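Local coordinates for succinoglycan biosynthesis protein (PDB 2QGM) that is of unestablished function, named for succinoglycan biosynthesis but related to the erythromycin esterases, and so possibly a hydrolase, at residues 73-85 and 294-307. Sequence-based numbering, arbitrary orientation.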
# COMPACT_ATOMS: atom_id res chain seq x y z
N ASN A 73 -13.34 12.67 9.28
CA ASN A 73 -14.22 12.05 8.29
C ASN A 73 -13.53 11.79 6.96
O ASN A 73 -14.20 11.66 5.94
CB ASN A 73 -15.46 12.92 8.09
CG ASN A 73 -15.12 14.38 7.86
OD1 ASN A 73 -14.43 14.73 6.90
ND2 ASN A 73 -15.60 15.24 8.76
N ALA A 74 -12.21 11.71 6.96
CA ALA A 74 -11.48 11.43 5.73
C ALA A 74 -11.92 10.08 5.17
O ALA A 74 -12.07 9.11 5.93
CB ALA A 74 -9.98 11.42 6.00
N GLN A 75 -12.14 10.01 3.86
CA GLN A 75 -12.57 8.76 3.23
C GLN A 75 -11.41 7.88 2.74
O GLN A 75 -11.62 6.72 2.39
CB GLN A 75 -13.52 9.04 2.07
CG GLN A 75 -14.80 9.77 2.44
CD GLN A 75 -15.68 10.01 1.22
OE1 GLN A 75 -15.22 10.55 0.22
NE2 GLN A 75 -16.95 9.61 1.31
N TYR A 76 -10.20 8.44 2.70
CA TYR A 76 -9.02 7.67 2.27
C TYR A 76 -7.91 7.75 3.30
O TYR A 76 -7.52 8.85 3.71
CB TYR A 76 -8.45 8.19 0.95
CG TYR A 76 -9.35 8.05 -0.25
CD1 TYR A 76 -10.41 8.93 -0.45
CD2 TYR A 76 -9.10 7.08 -1.21
CE1 TYR A 76 -11.19 8.86 -1.59
CE2 TYR A 76 -9.88 7.00 -2.37
CZ TYR A 76 -10.92 7.90 -2.55
OH TYR A 76 -11.66 7.89 -3.72
N VAL A 77 -7.39 6.60 3.72
CA VAL A 77 -6.30 6.58 4.69
C VAL A 77 -5.14 5.75 4.17
O VAL A 77 -5.31 4.57 3.85
CB VAL A 77 -6.75 6.01 6.07
CG1 VAL A 77 -5.54 5.77 6.96
CG2 VAL A 77 -7.70 6.97 6.76
N GLY A 78 -3.96 6.36 4.09
CA GLY A 78 -2.78 5.64 3.64
C GLY A 78 -2.07 5.09 4.86
O GLY A 78 -1.81 5.83 5.80
N LEU A 79 -1.76 3.79 4.85
CA LEU A 79 -1.09 3.14 5.97
C LEU A 79 0.26 2.60 5.53
O LEU A 79 0.34 1.53 4.92
CB LEU A 79 -1.95 1.99 6.50
CG LEU A 79 -3.41 2.27 6.84
CD1 LEU A 79 -4.16 0.95 7.03
CD2 LEU A 79 -3.49 3.13 8.10
N GLY A 80 1.32 3.33 5.84
CA GLY A 80 2.65 2.90 5.43
C GLY A 80 3.37 1.92 6.34
O GLY A 80 2.86 1.54 7.40
N GLU A 81 4.55 1.51 5.90
CA GLU A 81 5.42 0.61 6.65
C GLU A 81 6.86 1.03 6.37
O GLU A 81 7.24 1.24 5.21
CB GLU A 81 5.17 -0.86 6.26
CG GLU A 81 5.05 -1.11 4.77
CD GLU A 81 4.49 -2.49 4.47
OE1 GLU A 81 3.47 -2.85 5.08
OE2 GLU A 81 5.07 -3.20 3.62
N ASN A 82 7.64 1.18 7.43
CA ASN A 82 9.02 1.62 7.31
C ASN A 82 9.90 0.66 6.52
O ASN A 82 10.84 1.07 5.84
CB ASN A 82 9.63 1.87 8.70
CG ASN A 82 10.65 2.98 8.68
OD1 ASN A 82 11.10 3.40 7.62
ND2 ASN A 82 11.03 3.47 9.86
N THR A 83 9.60 -0.63 6.63
CA THR A 83 10.33 -1.65 5.88
C THR A 83 9.28 -2.62 5.39
O THR A 83 8.09 -2.46 5.70
CB THR A 83 11.34 -2.43 6.76
OG1 THR A 83 10.65 -3.50 7.43
CG2 THR A 83 11.99 -1.51 7.79
N HIS A 84 9.71 -3.62 4.63
CA HIS A 84 8.82 -4.66 4.12
C HIS A 84 9.10 -5.95 4.88
O HIS A 84 8.79 -7.04 4.40
CB HIS A 84 9.07 -4.89 2.62
CG HIS A 84 8.34 -3.93 1.73
ND1 HIS A 84 8.84 -3.48 0.53
CD2 HIS A 84 7.10 -3.39 1.84
CE1 HIS A 84 7.95 -2.70 -0.06
NE2 HIS A 84 6.88 -2.63 0.72
N GLY A 85 9.68 -5.84 6.08
CA GLY A 85 9.97 -7.04 6.84
C GLY A 85 10.05 -6.91 8.35
O GLY A 85 10.81 -7.63 8.99
N GLN A 294 -13.02 3.23 -4.12
CA GLN A 294 -13.88 4.12 -3.35
C GLN A 294 -15.13 4.50 -4.11
O GLN A 294 -16.24 4.43 -3.59
CB GLN A 294 -13.12 5.38 -2.96
CG GLN A 294 -13.95 6.40 -2.20
CD GLN A 294 -14.50 5.86 -0.89
OE1 GLN A 294 -13.85 5.08 -0.20
NE2 GLN A 294 -15.71 6.29 -0.55
N GLU A 295 -14.96 4.92 -5.36
CA GLU A 295 -16.11 5.34 -6.16
C GLU A 295 -17.04 4.20 -6.56
O GLU A 295 -18.22 4.43 -6.81
CB GLU A 295 -15.65 6.09 -7.41
CG GLU A 295 -14.80 5.28 -8.37
CD GLU A 295 -14.46 6.04 -9.64
OE1 GLU A 295 -15.36 6.24 -10.48
OE2 GLU A 295 -13.29 6.45 -9.78
N THR A 296 -16.51 2.99 -6.60
CA THR A 296 -17.32 1.84 -6.99
C THR A 296 -18.07 1.18 -5.85
O THR A 296 -19.25 0.85 -5.98
CB THR A 296 -16.45 0.77 -7.68
OG1 THR A 296 -15.77 1.37 -8.80
CG2 THR A 296 -17.31 -0.38 -8.18
N PHE A 297 -17.39 1.00 -4.73
CA PHE A 297 -17.99 0.32 -3.58
C PHE A 297 -18.45 1.22 -2.44
O PHE A 297 -19.19 0.79 -1.57
CB PHE A 297 -17.00 -0.72 -3.07
CG PHE A 297 -16.63 -1.75 -4.11
CD1 PHE A 297 -17.60 -2.64 -4.60
CD2 PHE A 297 -15.34 -1.82 -4.63
CE1 PHE A 297 -17.28 -3.57 -5.58
CE2 PHE A 297 -15.01 -2.75 -5.61
CZ PHE A 297 -15.98 -3.63 -6.10
N GLY A 298 -18.01 2.48 -2.46
CA GLY A 298 -18.41 3.40 -1.41
C GLY A 298 -17.75 3.07 -0.09
O GLY A 298 -16.75 2.37 -0.06
N GLY A 299 -18.33 3.56 1.01
CA GLY A 299 -17.74 3.30 2.31
C GLY A 299 -16.50 4.16 2.46
O GLY A 299 -16.53 5.34 2.14
N LYS A 300 -15.41 3.56 2.93
CA LYS A 300 -14.15 4.28 3.10
C LYS A 300 -13.01 3.36 2.66
O LYS A 300 -13.13 2.14 2.74
CB LYS A 300 -13.96 4.71 4.55
CG LYS A 300 -15.01 5.67 5.06
CD LYS A 300 -14.74 6.00 6.52
CE LYS A 300 -15.70 7.03 7.06
NZ LYS A 300 -15.51 7.19 8.53
N THR A 301 -11.91 3.96 2.22
CA THR A 301 -10.77 3.22 1.70
C THR A 301 -9.44 3.33 2.42
O THR A 301 -8.98 4.41 2.77
CB THR A 301 -10.52 3.61 0.24
OG1 THR A 301 -11.72 3.40 -0.50
CG2 THR A 301 -9.41 2.76 -0.36
N MSE A 302 -8.83 2.17 2.61
CA MSE A 302 -7.53 2.07 3.25
C MSE A 302 -6.51 1.68 2.19
O MSE A 302 -6.76 0.78 1.39
CB MSE A 302 -7.55 0.99 4.33
CG MSE A 302 -8.54 1.23 5.47
SE MSE A 302 -8.80 -0.39 6.53
CE MSE A 302 -9.97 -1.30 5.29
N VAL A 303 -5.37 2.36 2.17
CA VAL A 303 -4.32 2.04 1.22
C VAL A 303 -3.12 1.52 2.02
O VAL A 303 -2.48 2.26 2.77
CB VAL A 303 -3.91 3.27 0.38
CG1 VAL A 303 -2.72 2.92 -0.54
CG2 VAL A 303 -5.10 3.73 -0.45
N TRP A 304 -2.84 0.23 1.86
CA TRP A 304 -1.74 -0.42 2.54
C TRP A 304 -0.57 -0.51 1.57
O TRP A 304 -0.68 -1.16 0.52
CB TRP A 304 -2.16 -1.83 2.98
CG TRP A 304 -1.07 -2.68 3.59
CD1 TRP A 304 0.11 -3.03 3.02
CD2 TRP A 304 -1.12 -3.34 4.86
NE1 TRP A 304 0.80 -3.88 3.86
CE2 TRP A 304 0.06 -4.08 4.99
CE3 TRP A 304 -2.06 -3.37 5.90
CZ2 TRP A 304 0.34 -4.86 6.13
CZ3 TRP A 304 -1.79 -4.14 7.03
CH2 TRP A 304 -0.59 -4.88 7.13
N ALA A 305 0.54 0.13 1.90
CA ALA A 305 1.70 0.11 1.01
C ALA A 305 2.91 0.58 1.78
O ALA A 305 2.81 0.91 2.96
CB ALA A 305 1.45 1.03 -0.18
N HIS A 306 4.06 0.60 1.12
CA HIS A 306 5.27 1.07 1.77
C HIS A 306 5.14 2.57 2.02
O HIS A 306 4.37 3.24 1.34
CB HIS A 306 6.48 0.82 0.86
CG HIS A 306 7.79 0.99 1.56
ND1 HIS A 306 8.30 2.23 1.90
CD2 HIS A 306 8.69 0.08 2.01
CE1 HIS A 306 9.45 2.06 2.53
NE2 HIS A 306 9.71 0.77 2.61
N ASN A 307 5.89 3.09 2.99
CA ASN A 307 5.88 4.52 3.28
C ASN A 307 6.07 5.30 1.98
O ASN A 307 5.42 6.31 1.74
CB ASN A 307 7.05 4.91 4.20
CG ASN A 307 6.75 4.69 5.67
OD1 ASN A 307 5.61 4.45 6.06
ND2 ASN A 307 7.79 4.79 6.49
O HOH W 1 -13.09 8.63 8.38
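Thr301 N donates to Gln75 O at 2.8 Å, beginning a parallel ladder in which Val77 N binds Thr301 O, Val303 N binds Val77 O and Leu79 N binds Val303 O, the last at 2.7 Å and almost straight (175°). A weak bond from Ala305 N to Leu79 O ends the regular pairing. Beyond it Asn307 N donates to Glu81 O from above the carbonyl plane, and this oxygen also sits over the centre of the His306 imidazole. That ring turns its edge, at CD2, to the face of His84 in a T-shaped pair, centroids 4.7 Å apart and planes at 79°. The CG of His306 lies anti to its backbone N (chi1 -167°), which lays the ring against Glu81 O and His84; NE2 bonded to Ile410 O and ND1 capping Ile308 N fix its rotation. Glu81 OE1 stands 3.1 Å from Trp304 NE1, whose stronger polar partner is Tyr140, and forms a salt bridge with Lys93; Tyr140 bonds its OE2. At the other end, the bent chain of Gln294 lies against the phenol end of Tyr76, while its amide receives Thr301 OG1 on an in-plane lone pair of OE1 and donates through NE2 to Gly299 O. One water links Ala74 O to Lys300 NZ, which also bonds Met104 O. Strand 336-344 flanks 76-79 on its other edge. Acidic, imidazole and amide groups thus gather at the C-terminal ends of adjacent parallel strands, consistent with a functional pocket in this erythromycin esterase-like fold.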